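Local coordinates for protein lysozyme (Enterobacteria phage P1, PDB 1XJU) that degrades the host's peptidoglycan as a signal-arrest-release endolysin, a muramidase that helps lyse the cell and free the phage particles, at residues N120-L125 and L149-L154. Residues are numbered along the deposited sequence; the frame is centred on the assembly and turned at random.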
ATOM      1  N   ASN A 120     -14.317  -5.758   5.775  1.00  9.35           N
ATOM      2  CA  ASN A 120     -13.411  -5.837   6.897  1.00 10.27           C
ATOM      3  C   ASN A 120     -11.960  -5.542   6.462  1.00  9.16           C
ATOM      4  O   ASN A 120     -11.181  -4.885   7.187  1.00 10.20           O
ATOM      5  CB  ASN A 120     -13.456  -7.212   7.563  1.00 11.34           C
ATOM      6  CG  ASN A 120     -14.798  -7.519   8.187  1.00 12.91           C
ATOM      7  OD1 ASN A 120     -15.576  -6.585   8.501  1.00 15.08           O
ATOM      8  ND2 ASN A 120     -15.040  -8.818   8.492  1.00 14.87           N
ATOM      9  N   MET A 121     -11.586  -6.067   5.310  1.00  8.75           N
ATOM     10  CA  MET A 121     -10.273  -5.794   4.702  1.00  8.93           C
ATOM     11  C   MET A 121     -10.073  -4.270   4.557  1.00  8.50           C
ATOM     12  O   MET A 121      -9.070  -3.696   5.021  1.00  8.60           O
ATOM     13  CB  MET A 121     -10.159  -6.527   3.392  1.00  8.42           C
ATOM     14  CG  MET A 121      -8.837  -6.277   2.677  1.00  8.31           C
ATOM     15  SD  MET A 121      -8.900  -6.823   0.946  1.00  8.20           S
ATOM     16  CE  MET A 121      -9.984  -5.561   0.212  1.00  8.26           C
ATOM     17  N   CYS A 122     -10.998  -3.614   3.895  1.00  8.44           N
ATOM     18  CA  CYS A 122     -10.935  -2.179   3.680  1.00  9.20           C
ATOM     19  C   CYS A 122     -10.772  -1.433   4.977  1.00  8.69           C
ATOM     20  O   CYS A 122     -10.006  -0.417   5.061  1.00  9.48           O
ATOM     21  CB  CYS A 122     -12.234  -1.687   3.006  1.00  9.86           C
ATOM     22  SG  CYS A 122     -12.602  -2.315   1.340  1.00  9.83           S
ATOM     23  N   ASN A 123     -11.509  -1.863   5.988  1.00  8.86           N
ATOM     24  CA  ASN A 123     -11.464  -1.188   7.268  1.00  9.42           C
ATOM     25  C   ASN A 123     -10.152  -1.334   8.007  1.00 10.29           C
ATOM     26  O   ASN A 123      -9.923  -0.614   8.971  1.00 11.46           O
ATOM     27  CB  ASN A 123     -12.644  -1.615   8.126  1.00 10.72           C
ATOM     28  CG  ASN A 123     -13.925  -0.949   7.689  1.00 12.68           C
ATOM     29  OD1 ASN A 123     -13.918   0.128   7.123  1.00 14.99           O
ATOM     30  ND2 ASN A 123     -15.043  -1.618   7.925  1.00 15.20           N
ATOM     31  N   HIS A 124      -9.285  -2.226   7.556  1.00  8.58           N
ATOM     32  CA  HIS A 124      -7.935  -2.342   8.098  1.00  9.61           C
ATOM     33  C   HIS A 124      -6.879  -1.594   7.327  1.00  9.85           C
ATOM     34  O   HIS A 124      -5.698  -1.655   7.713  1.00 10.23           O
ATOM     35  CB  HIS A 124      -7.569  -3.796   8.280  1.00 10.28           C
ATOM     36  CG  HIS A 124      -8.208  -4.388   9.500  1.00 10.84           C
ATOM     37  ND1 HIS A 124      -7.634  -4.286  10.758  1.00 12.29           N
ATOM     38  CD2 HIS A 124      -9.405  -5.001   9.680  1.00 12.23           C
ATOM     39  CE1 HIS A 124      -8.430  -4.852  11.651  1.00 13.08           C
ATOM     40  NE2 HIS A 124      -9.513  -5.273  11.025  1.00 14.00           N
ATOM     41  N   LEU A 125      -7.228  -0.893   6.254  1.00  8.77           N
ATOM     42  CA  LEU A 125      -6.234  -0.092   5.542  1.00  9.65           C
ATOM     43  C   LEU A 125      -5.542   0.870   6.505  1.00  9.86           C
ATOM     44  O   LEU A 125      -4.315   1.038   6.412  1.00 10.03           O
ATOM     45  CB  LEU A 125      -6.880   0.610   4.325  1.00  8.86           C
ATOM     46  CG  LEU A 125      -6.929  -0.331   3.103  1.00  8.53           C
ATOM     47  CD1 LEU A 125      -7.904   0.179   2.108  1.00  9.05           C
ATOM     48  CD2 LEU A 125      -5.551  -0.431   2.464  1.00  9.14           C
ATOM     49  N   LEU A 149     -12.551   4.698  -0.939  1.00 10.25           N
ATOM     50  CA  LEU A 149     -12.685   4.109  -2.255  1.00  9.71           C
ATOM     51  C   LEU A 149     -13.049   2.625  -2.165  1.00  9.43           C
ATOM     52  O   LEU A 149     -13.996   2.159  -2.800  1.00  9.78           O
ATOM     53  CB  LEU A 149     -11.401   4.273  -3.062  1.00 10.45           C
ATOM     54  CG  LEU A 149     -11.374   3.522  -4.381  1.00 11.12           C
ATOM     55  CD1 LEU A 149     -12.507   3.967  -5.317  1.00 11.55           C
ATOM     56  CD2 LEU A 149     -10.011   3.733  -5.076  1.00 11.01           C
ATOM     57  N   CYS A 150     -12.302   1.907  -1.340  1.00  8.82           N
ATOM     58  CA  CYS A 150     -12.441   0.477  -1.169  1.00  8.84           C
ATOM     59  C   CYS A 150     -13.876   0.091  -0.833  1.00  9.73           C
ATOM     60  O   CYS A 150     -14.404  -0.895  -1.358  1.00  9.80           O
ATOM     61  CB  CYS A 150     -11.454   0.107  -0.056  1.00  9.21           C
ATOM     62  SG  CYS A 150     -11.062  -1.635   0.200  1.00  9.32           S
ATOM     63  N   LEU A 151     -14.509   0.859   0.048  1.00  9.24           N
ATOM     64  CA  LEU A 151     -15.842   0.545   0.555  1.00  9.50           C
ATOM     65  C   LEU A 151     -16.932   0.950  -0.405  1.00  9.56           C
ATOM     66  O   LEU A 151     -18.107   0.561  -0.189  1.00 10.36           O
ATOM     67  CB  LEU A 151     -16.085   1.276   1.864  1.00 10.07           C
ATOM     68  CG  LEU A 151     -15.252   0.816   3.047  1.00 10.25           C
ATOM     69  CD1 LEU A 151     -15.372   1.795   4.201  1.00 11.51           C
ATOM     70  CD2 LEU A 151     -15.707  -0.555   3.436  1.00 11.12           C
ATOM     71  N   THR A 152     -16.631   1.711  -1.444  1.00 10.06           N
ATOM     72  CA  THR A 152     -17.687   2.231  -2.329  1.00 10.16           C
ATOM     73  C   THR A 152     -18.301   1.090  -3.127  1.00 10.03           C
ATOM     74  O   THR A 152     -17.618   0.381  -3.886  1.00 10.34           O
ATOM     75  CB  THR A 152     -17.095   3.260  -3.256  1.00 11.35           C
ATOM     76  OG1 THR A 152     -16.607   4.382  -2.486  1.00 11.92           O
ATOM     77  CG2 THR A 152     -18.118   3.825  -4.250  1.00 12.68           C
ATOM     78  N   GLY A 153     -19.604   0.920  -2.948  1.00 10.09           N
ATOM     79  CA  GLY A 153     -20.364  -0.219  -3.491  1.00  9.87           C
ATOM     80  C   GLY A 153     -20.536  -1.391  -2.563  1.00  9.85           C
ATOM     81  O   GLY A 153     -21.302  -2.323  -2.853  1.00  9.99           O
ATOM     82  N   LEU A 154     -19.802  -1.435  -1.455  1.00  9.24           N
ATOM     83  CA  LEU A 154     -19.832  -2.540  -0.526  1.00  9.49           C
ATOM     84  C   LEU A 154     -20.776  -2.343   0.663  1.00 10.17           C
ATOM     85  O   LEU A 154     -21.056  -3.309   1.370  1.00 10.66           O
ATOM     86  CB  LEU A 154     -18.448  -2.793   0.036  1.00  9.20           C
ATOM     87  CG  LEU A 154     -17.395  -3.266  -0.942  1.00 10.70           C
ATOM     88  CD1 LEU A 154     -16.058  -3.484  -0.221  1.00 10.96           C
ATOM     89  CD2 LEU A 154     -17.789  -4.466  -1.651  1.00 12.75           C
TER
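C122 and C150 bring their CA atoms to 5.7 Å of each other where the last turn of helix 118-123 meets the C-terminal end of helix 137-151. The link is an inter-helix disulfide in the helical part of a phage-type lysozyme of glycosyl hydrolase family 24, away from the catalytic residues and distinct from the C16-C23 bridge of the inactive form. Both CB atoms point at the opposite segment. SG of C150, anti to its backbone N (chi1 -167°), reaches across to SG of C122 and is bonded to it at 2.0 Å; the negative chi3 of -77° gives the bridge a left-handed twist.

Hydrocarbon gathers about the bridge. From the 120-125 side, M121, its chain bent at chi3 (72°), brings CE to 4.1 Å from the SG of C150, and L125 meets the same sulfur with CD1. L151 comes from the other segment, its CD2 lying 3.7 Å from the CB of C122. A type II turn over L151-L154, with G153 at its third position, brings L154 back so that its CD1 lies 4.0 Å from SG of C122. Helix 75-88 adds to this packing, with A80 on C150, A84 on L125 and M81 on M121. At the exposed margin the side chains of N123 and L151 cross at about a right angle, bringing OD1 of N123 to 3.7 Å from CD1 of L151.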